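Phosphate-binding protein (Xanthomonas axonopodis pv. citri, PDB 5UB3) probably serves as the periplasmic sensor partner of a diguanylate cyclase, with the two-lobed fold of phosphate- and phosphonate-binding proteins, and holds a chloride ion in this crystal. Local coordinates at residues 8-13 / 63-68; 82-87 / 211-216. One frame throughout, in Å; residues are numbered along the deposited sequence.

Contact 1 (8-13 / 63-68); sequences GRISDD and VSETTG
The backbone N of I10 donates to OE2 of E65 over 2.7 Å in a nearly straight bond (161°), meeting the syn lone pair of that oxygen. E65 reaches it by bending at chi2 (-67°), which turns CD out of line with the rest of the chain, so that a buried carboxylate holds a backbone N-H where the loop leaves strand 4-8. The same oxygen lies 3.1 Å from CA of R9, and CG1 of I10 packs against it at 3.4 Å, the side chains of I10 and E65 crossing at about a right angle.

At the strand end, G8 and V63 form a parallel bridge. G8 O receives a CA-H...O contact from V63 CA (3.2 Å), while CG1 of V63 packs beside the carbonyl.

R9 folds back on its own loop: chi3 (-74°) swings NE round to I10 O (2.8 Å), which it approaches from above the carbonyl plane. M51 of helix 48-56 lies against both I10 and V63, and R9 rests on H17 and L21 of helix 14-28. The contact thus joins parallel strands 4-8 and 62-66, as in the periplasmic binding protein fold, where their chains run on into helices 14-28 and 67-75.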
loop_
_atom_site.group_PDB
_atom_site.type_symbol
_atom_site.label_atom_id
_atom_site.label_comp_id
_atom_site.label_asym_id
_atom_site.label_seq_id
_atom_site.Cartn_x
_atom_site.Cartn_y
_atom_site.Cartn_z
ATOM N N GLY A 8 5.177 4.237 -12.448
ATOM C CA GLY A 8 5.982 3.598 -11.431
ATOM C C GLY A 8 5.148 3.047 -10.295
ATOM O O GLY A 8 3.956 3.091 -10.321
ATOM N N ARG A 9 5.852 2.529 -9.301
ATOM C CA ARG A 9 5.324 2.229 -8.004
ATOM C C ARG A 9 6.523 2.003 -7.085
ATOM O O ARG A 9 7.653 1.769 -7.525
ATOM C CB ARG A 9 4.442 0.950 -7.975
ATOM C CG ARG A 9 5.180 -0.323 -8.365
ATOM C CD ARG A 9 4.376 -1.551 -7.958
ATOM N NE ARG A 9 4.419 -1.767 -6.522
ATOM C CZ ARG A 9 3.931 -2.838 -5.901
ATOM N NH1 ARG A 9 3.367 -3.812 -6.596
ATOM N NH2 ARG A 9 3.985 -2.934 -4.580
ATOM N N ILE A 10 6.236 2.044 -5.802
ATOM C CA ILE A 10 7.184 1.624 -4.805
ATOM C C ILE A 10 7.222 0.128 -4.859
ATOM O O ILE A 10 6.173 -0.508 -4.809
ATOM C CB ILE A 10 6.716 2.078 -3.413
ATOM C CG1 ILE A 10 6.565 3.638 -3.366
ATOM C CG2 ILE A 10 7.692 1.594 -2.354
ATOM C CD1 ILE A 10 5.769 4.098 -2.170
ATOM N N SER A 11 8.408 -0.448 -4.913
ATOM C CA SER A 11 8.506 -1.847 -5.079
ATOM C C SER A 11 9.706 -2.366 -4.356
ATOM O O SER A 11 10.789 -1.871 -4.550
ATOM C CB SER A 11 8.656 -2.173 -6.552
ATOM O OG SER A 11 8.998 -3.556 -6.768
ATOM N N ASP A 12 9.514 -3.448 -3.636
ATOM C CA ASP A 12 10.642 -4.237 -3.101
ATOM C C ASP A 12 11.054 -5.373 -4.035
ATOM O O ASP A 12 11.820 -6.215 -3.637
ATOM C CB ASP A 12 10.290 -4.864 -1.734
ATOM C CG ASP A 12 8.954 -5.671 -1.747
ATOM O OD1 ASP A 12 8.316 -5.899 -2.821
ATOM O OD2 ASP A 12 8.504 -6.058 -0.641
ATOM N N ASP A 13 10.526 -5.418 -5.251
ATOM C CA ASP A 13 10.705 -6.593 -6.121
ATOM C C ASP A 13 10.494 -6.196 -7.577
ATOM O O ASP A 13 9.596 -6.694 -8.252
ATOM C CB ASP A 13 9.716 -7.651 -5.671
ATOM C CG ASP A 13 9.865 -8.984 -6.381
ATOM O OD1 ASP A 13 10.889 -9.240 -7.035
ATOM O OD2 ASP A 13 8.878 -9.751 -6.294
ATOM N N VAL A 63 1.961 6.912 -10.514
ATOM C CA VAL A 63 2.134 5.702 -9.731
ATOM C C VAL A 63 0.766 5.171 -9.328
ATOM O O VAL A 63 -0.161 5.949 -9.135
ATOM C CB VAL A 63 2.997 5.908 -8.494
ATOM C CG1 VAL A 63 4.410 6.377 -8.841
ATOM C CG2 VAL A 63 2.296 6.844 -7.518
ATOM N N SER A 64 0.664 3.855 -9.153
ATOM C CA SER A 64 -0.530 3.257 -8.666
ATOM C C SER A 64 -0.109 2.645 -7.366
ATOM O O SER A 64 0.731 1.802 -7.395
ATOM C CB SER A 64 -1.017 2.170 -9.598
ATOM O OG SER A 64 -2.282 1.695 -9.150
ATOM N N GLU A 65 -0.677 3.087 -6.251
ATOM C CA GLU A 65 -0.205 2.724 -4.865
ATOM C C GLU A 65 -1.361 2.486 -3.952
ATOM O O GLU A 65 -2.483 2.993 -4.202
ATOM C CB GLU A 65 0.545 3.881 -4.237
ATOM C CG GLU A 65 1.843 4.186 -4.893
ATOM C CD GLU A 65 2.885 3.116 -4.738
ATOM O OE1 GLU A 65 2.733 2.226 -3.922
ATOM O OE2 GLU A 65 3.878 3.214 -5.486
ATOM N N THR A 66 -1.089 1.800 -2.841
ATOM C CA THR A 66 -2.091 1.707 -1.823
ATOM C C THR A 66 -2.201 3.077 -1.191
ATOM O O THR A 66 -1.298 3.835 -1.265
ATOM C CB THR A 66 -1.711 0.675 -0.788
ATOM O OG1 THR A 66 -0.526 1.144 -0.157
ATOM C CG2 THR A 66 -1.482 -0.733 -1.480
ATOM N N THR A 67 -3.324 3.370 -0.571
ATOM C CA THR A 67 -3.609 4.716 -0.150
ATOM C C THR A 67 -2.687 5.321 0.900
ATOM O O THR A 67 -2.460 6.503 0.867
ATOM C CB THR A 67 -5.058 4.809 0.287
ATOM O OG1 THR A 67 -5.340 3.752 1.190
ATOM C CG2 THR A 67 -5.947 4.698 -0.920
ATOM N N GLY A 68 -2.193 4.536 1.851
ATOM C CA GLY A 68 -1.218 5.019 2.798
ATOM C C GLY A 68 0.081 5.499 2.150
ATOM O O GLY A 68 0.538 6.604 2.420
#

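Contact 2 (82-87 / 211-216)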
loop_
_atom_site.group_PDB
_atom_site.type_symbol
_atom_site.label_atom_id
_atom_site.label_comp_id
_atom_site.label_asym_id
_atom_site.label_seq_id
_atom_site.Cartn_x
_atom_site.Cartn_y
_atom_site.Cartn_z
ATOM N N LEU A 82 -5.312 11.146 -8.736
ATOM C CA LEU A 82 -5.902 11.245 -10.046
ATOM C C LEU A 82 -7.250 10.538 -10.057
ATOM O O LEU A 82 -8.236 11.122 -10.514
ATOM C CB LEU A 82 -5.017 10.529 -11.049
ATOM C CG LEU A 82 -5.473 10.599 -12.510
ATOM C CD1 LEU A 82 -4.983 11.877 -13.096
ATOM C CD2 LEU A 82 -4.912 9.421 -13.274
ATOM N N LEU A 83 -7.253 9.277 -9.613
ATOM C CA LEU A 83 -8.400 8.357 -9.649
ATOM C C LEU A 83 -8.348 7.463 -8.441
ATOM O O LEU A 83 -7.268 7.150 -7.974
ATOM C CB LEU A 83 -8.368 7.447 -10.897
ATOM C CG LEU A 83 -8.695 8.108 -12.224
ATOM C CD1 LEU A 83 -8.416 7.188 -13.391
ATOM C CD2 LEU A 83 -10.127 8.629 -12.203
ATOM N N MET A 84 -9.488 7.095 -7.874
ATOM C CA MET A 84 -9.540 6.033 -6.879
ATOM C C MET A 84 -9.567 4.716 -7.628
ATOM O O MET A 84 -10.161 4.611 -8.687
ATOM C CB MET A 84 -10.760 6.144 -5.944
ATOM C CG MET A 84 -10.842 7.435 -5.198
ATOM S SD MET A 84 -9.406 7.851 -4.205
ATOM C CE MET A 84 -9.405 6.439 -3.064
ATOM N N THR A 85 -8.884 3.720 -7.085
ATOM C CA THR A 85 -8.616 2.479 -7.765
ATOM C C THR A 85 -9.221 1.330 -6.994
ATOM O O THR A 85 -9.073 1.228 -5.762
ATOM C CB THR A 85 -7.101 2.284 -7.990
ATOM O OG1 THR A 85 -6.623 3.467 -8.624
ATOM C CG2 THR A 85 -6.761 1.065 -8.797
ATOM N N GLU A 86 -9.885 0.453 -7.752
ATOM C CA GLU A 86 -10.520 -0.745 -7.202
ATOM C C GLU A 86 -9.671 -1.893 -7.650
ATOM O O GLU A 86 -9.397 -2.059 -8.856
ATOM C CB GLU A 86 -11.935 -0.862 -7.792
ATOM C CG GLU A 86 -12.763 -1.947 -7.160
ATOM C CD GLU A 86 -14.057 -2.131 -7.940
ATOM O OE1 GLU A 86 -14.981 -1.289 -7.740
ATOM O OE2 GLU A 86 -14.064 -3.093 -8.752
ATOM N N ARG A 87 -9.243 -2.697 -6.699
ATOM C CA ARG A 87 -8.467 -3.872 -6.977
ATOM C C ARG A 87 -9.181 -5.140 -6.486
ATOM O O ARG A 87 -9.736 -5.200 -5.381
ATOM C CB ARG A 87 -7.098 -3.751 -6.320
ATOM C CG ARG A 87 -6.207 -2.657 -6.899
ATOM C CD ARG A 87 -4.884 -2.586 -6.190
ATOM N NE ARG A 87 -4.032 -1.521 -6.718
ATOM C CZ ARG A 87 -2.871 -1.148 -6.174
ATOM N NH1 ARG A 87 -2.368 -1.745 -5.053
ATOM N NH2 ARG A 87 -2.212 -0.154 -6.779
ATOM N N ARG A 211 -8.647 1.432 -0.720
ATOM C CA ARG A 211 -7.595 0.499 -0.974
ATOM C C ARG A 211 -6.426 1.047 -1.780
ATOM O O ARG A 211 -5.254 0.842 -1.450
ATOM C CB ARG A 211 -8.273 -0.609 -1.752
ATOM C CG ARG A 211 -7.323 -1.578 -2.262
ATOM C CD ARG A 211 -7.842 -2.950 -2.171
ATOM N NE ARG A 211 -6.664 -3.764 -2.266
ATOM C CZ ARG A 211 -6.668 -5.011 -2.680
ATOM N NH1 ARG A 211 -7.802 -5.631 -3.037
ATOM N NH2 ARG A 211 -5.505 -5.628 -2.723
ATOM N N ALA A 212 -6.722 1.715 -2.888
ATOM C CA ALA A 212 -5.628 2.152 -3.775
ATOM C C ALA A 212 -6.056 3.342 -4.552
ATOM O O ALA A 212 -7.245 3.648 -4.582
ATOM C CB ALA A 212 -5.184 1.044 -4.688
ATOM N N VAL A 213 -5.065 4.016 -5.150
ATOM C CA VAL A 213 -5.288 5.309 -5.784
ATOM C C VAL A 213 -4.198 5.482 -6.815
ATOM O O VAL A 213 -3.032 5.117 -6.606
ATOM C CB VAL A 213 -5.281 6.446 -4.745
ATOM C CG1 VAL A 213 -4.032 6.462 -3.938
ATOM C CG2 VAL A 213 -5.495 7.834 -5.344
ATOM N N GLU A 214 -4.569 6.072 -7.944
ATOM C CA GLU A 214 -3.613 6.528 -8.935
ATOM C C GLU A 214 -3.168 7.929 -8.554
ATOM O O GLU A 214 -3.994 8.840 -8.362
ATOM C CB GLU A 214 -4.306 6.544 -10.336
ATOM C CG GLU A 214 -4.920 5.198 -10.687
ATOM C CD GLU A 214 -3.910 4.083 -10.534
ATOM O OE1 GLU A 214 -2.870 4.199 -11.194
ATOM O OE2 GLU A 214 -4.147 3.117 -9.756
ATOM N N MET A 215 -1.865 8.135 -8.487
ATOM C CA MET A 215 -1.315 9.429 -8.173
ATOM C C MET A 215 -0.506 9.915 -9.342
ATOM O O MET A 215 0.133 9.127 -10.057
ATOM C CB MET A 215 -0.403 9.392 -6.971
ATOM C CG MET A 215 -0.968 8.739 -5.725
ATOM S SD MET A 215 -2.176 9.786 -4.864
ATOM C CE MET A 215 -1.147 11.011 -4.127
ATOM N N VAL A 216 -0.522 11.222 -9.527
ATOM C CA VAL A 216 0.346 11.833 -10.519
ATOM C C VAL A 216 1.156 12.899 -9.893
ATOM O O VAL A 216 0.761 13.570 -8.913
ATOM C CB VAL A 216 -0.373 12.410 -11.750
ATOM C CG1 VAL A 216 -1.007 11.298 -12.577
ATOM C CG2 VAL A 216 -1.346 13.508 -11.360
HETATM O O HOH W 1 -2.883 -3.995 -2.670
#
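OG1 of T85 donates to the anti lone pair of E214 OE2 over 2.7 Å. A second hydroxyl, S64 OG of strand 62-66, probably bonds to the same oxygen, although the length is doubtfully short. The other carboxylate oxygen is held by W62 NE1. T85 and E214 cross at about a right angle: CG of E214 lies against T85 OG1 at 3.2 Å, and the chain then bends at chi2 (-52°).

The strands run antiparallel, and their pairing contains a classic beta bulge in which L82 and L83 both face E214. L82 N donates to E214 O (2.7 Å), and E214 N returns a bond to L83 O (2.9 Å). Further along, T85 N bonds to A212 O (3.0 Å).

On the side of the sheet opposite E214, CG2 of V213 sits 3.2 Å from L83 O and touches M84 SD. At the bulge, L82 CD1 meets V216 CG1. Helix 222-235 covers L82, L83 and V216.

At the far end, CB of R87 lies over one face of the R211 guanidinium, offset toward its rim. A water accepts from R211 NH2 and, weakly, from R87 NH1, linking the two like charges. The R87 guanidinium, whose NH2 bonds to S64 OG, carries CB of A212 over its centre, 3.4 Å above the plane.

In the fold
Contacts 1 and 2 lie side by side in one lobe, their centres about 11 Å apart. Strand 62-66 brings them together: it runs parallel to strand 4-8 in contact 1 and antiparallel to strand 209-217, which in turn pairs with strand 79-87 in contact 2. V63 O and M215 N are joined by a probable backbone hydrogen bond, and S64 of contact 1 reaches R87 and, probably, E214 of contact 2. Along the chain contact 1 closes before contact 2 opens, with helix 67-75 leading toward strand 79-87. Strand 209-217 arrives after many intervening strands and helices, so this lobe is completed by a late segment, as in periplasmic binding proteins.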